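Local coordinates for Lmo2125 protein (Listeria monocytogenes serovar 1/2a, PDB 5TU0), which binds maltose and probably delivers it, as an extracellular lipoprotein of the solute-binding protein family, for transport across the cell membrane, at residues F69-I72 with G73-Q77. The protein carries 2 engineered substitutions. Sequence-based numbering, arbitrary orientation.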
loop_
_atom_site.group_PDB
_atom_site.type_symbol
_atom_site.label_atom_id
_atom_site.label_comp_id
_atom_site.label_asym_id
_atom_site.label_seq_id
_atom_site.Cartn_x
_atom_site.Cartn_y
_atom_site.Cartn_z
ATOM N N PHE A 69 -3.081 -7.208 0.992
ATOM C CA PHE A 69 -4.533 -6.996 1.000
ATOM C C PHE A 69 -5.137 -7.023 -0.406
ATOM O O PHE A 69 -6.219 -7.575 -0.606
ATOM C CB PHE A 69 -4.924 -5.641 1.624
ATOM C CG PHE A 69 -4.716 -5.536 3.117
ATOM C CD1 PHE A 69 -4.954 -6.613 3.968
ATOM C CD2 PHE A 69 -4.391 -4.314 3.679
ATOM C CE1 PHE A 69 -4.790 -6.484 5.339
ATOM C CE2 PHE A 69 -4.239 -4.180 5.046
ATOM C CZ PHE A 69 -4.449 -5.274 5.875
ATOM N N ASP A 70 -4.420 -6.471 -1.378
ATOM C CA ASP A 70 -4.966 -6.376 -2.743
ATOM C C ASP A 70 -5.272 -7.694 -3.478
ATOM O O ASP A 70 -6.020 -7.682 -4.471
ATOM C CB ASP A 70 -4.111 -5.436 -3.626
ATOM C CG ASP A 70 -2.664 -5.910 -3.810
ATOM O OD1 ASP A 70 -2.341 -7.102 -3.625
ATOM O OD2 ASP A 70 -1.833 -5.044 -4.171
ATOM N N ARG A 71 -4.704 -8.797 -2.994
ATOM C CA ARG A 71 -4.895 -10.148 -3.549
ATOM C C ARG A 71 -5.847 -11.059 -2.757
ATOM O O ARG A 71 -6.240 -12.103 -3.257
ATOM C CB ARG A 71 -3.534 -10.854 -3.605
ATOM C CG ARG A 71 -2.614 -10.347 -4.692
ATOM C CD ARG A 71 -2.878 -11.129 -5.968
ATOM N NE ARG A 71 -2.249 -12.460 -5.900
ATOM C CZ ARG A 71 -2.538 -13.495 -6.689
ATOM N NH1 ARG A 71 -1.870 -14.641 -6.548
ATOM N NH2 ARG A 71 -3.491 -13.402 -7.618
ATOM N N ILE A 72 -6.201 -10.689 -1.533
ATOM C CA ILE A 72 -7.011 -11.580 -0.678
ATOM C C ILE A 72 -8.388 -11.871 -1.248
ATOM O O ILE A 72 -8.804 -13.026 -1.309
ATOM C CB ILE A 72 -7.091 -11.056 0.768
ATOM C CG1 ILE A 72 -5.700 -11.134 1.396
ATOM C CG2 ILE A 72 -8.093 -11.872 1.587
ATOM C CD1 ILE A 72 -5.572 -10.562 2.800
ATOM N N GLY A 73 -9.080 -10.831 -1.686
ATOM C CA GLY A 73 -10.403 -10.987 -2.290
ATOM C C GLY A 73 -10.368 -11.918 -3.487
ATOM O O GLY A 73 -11.173 -12.855 -3.594
ATOM N N SER A 74 -9.416 -11.682 -4.372
ATOM C CA SER A 74 -9.283 -12.517 -5.570
ATOM C C SER A 74 -8.982 -13.991 -5.263
ATOM O O SER A 74 -9.532 -14.888 -5.904
ATOM C CB SER A 74 -8.190 -11.972 -6.480
ATOM O OG SER A 74 -7.959 -12.880 -7.530
ATOM N N LEU A 75 -8.092 -14.242 -4.302
ATOM C CA LEU A 75 -7.750 -15.610 -3.964
ATOM C C LEU A 75 -8.948 -16.281 -3.300
ATOM O O LEU A 75 -9.159 -17.486 -3.444
ATOM C CB LEU A 75 -6.507 -15.670 -3.069
ATOM C CG LEU A 75 -5.216 -15.231 -3.778
ATOM C CD1 LEU A 75 -4.115 -14.911 -2.788
ATOM C CD2 LEU A 75 -4.766 -16.282 -4.774
ATOM N N GLY A 76 -9.727 -15.499 -2.562
ATOM C CA GLY A 76 -10.927 -16.039 -1.917
ATOM C C GLY A 76 -11.988 -16.400 -2.941
ATOM O O GLY A 76 -12.580 -17.475 -2.868
ATOM N N GLN A 77 -12.239 -15.498 -3.889
ATOM C CA GLN A 77 -13.223 -15.754 -4.951
ATOM C C GLN A 77 -12.879 -16.970 -5.796
ATOM O O GLN A 77 -13.763 -17.741 -6.185
ATOM C CB GLN A 77 -13.349 -14.550 -5.890
ATOM C CG GLN A 77 -14.097 -13.382 -5.315
ATOM C CD GLN A 77 -14.273 -12.262 -6.340
ATOM O OE1 GLN A 77 -13.335 -11.907 -7.082
ATOM N NE2 GLN A 77 -15.460 -11.688 -6.369
HETATM O O HOH W 1 -8.855 -8.100 -0.226
HETATM O O HOH W 2 -8.258 -9.170 -4.474
#
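Leu75 N donates to Arg71 O at 3.0 Å and Gly76 N to Ile72 O at 2.9 Å, two bonds that begin the regular i to i+4 bonding of the short helix 69-77, which follows strand 64-68 in this periplasmic-binding-protein fold. The first is the straighter, with an N-H...O angle of 160°. In the second the donor is tilted 20° from the carbonyl plane of Ile72. Just before them, at the first two carbonyls, water takes the place of the direct i to i+4 bonds. One water accepts from Gly73 N at 3.1 Å and lies 2.7 Å from Phe69 O, to which it can donate. A second donates to Asp70 O and accepts from Ser74 N, lying 2.8 Å from Ser74 N. The first turn is thus opened and hydrated, and is held directly by the i to i+3 bond from Ile72 N to Phe69 O, 3.2 Å long. This opened turn carries Asp70, a residue of the maltose pocket, whose OD2 makes a weak hydrogen bond to O3 of a glucose unit.

Outside the backbone, Arg71 and Leu75 meet one helical turn apart. Bends at chi2 (-89°) and chi3 turn the arginine chain toward the C-terminal end of the helix, alongside Leu75, and bring its guanidinium over the leucine. Leu49 of helix 45-58 touches both side chains. Ile72 points elsewhere, packing on Tyr107 of strand 105-121, Ser67 of strand 64-68 and Val100 in a loop. Leu75 also packs over the carbonyl oxygen that its own N grips, with CG 3.3 Å from Arg71 O. Farther out, its CD2 lies over one face of the guanidinium, offset toward the rim and 3.8 Å from Arg71 NH1.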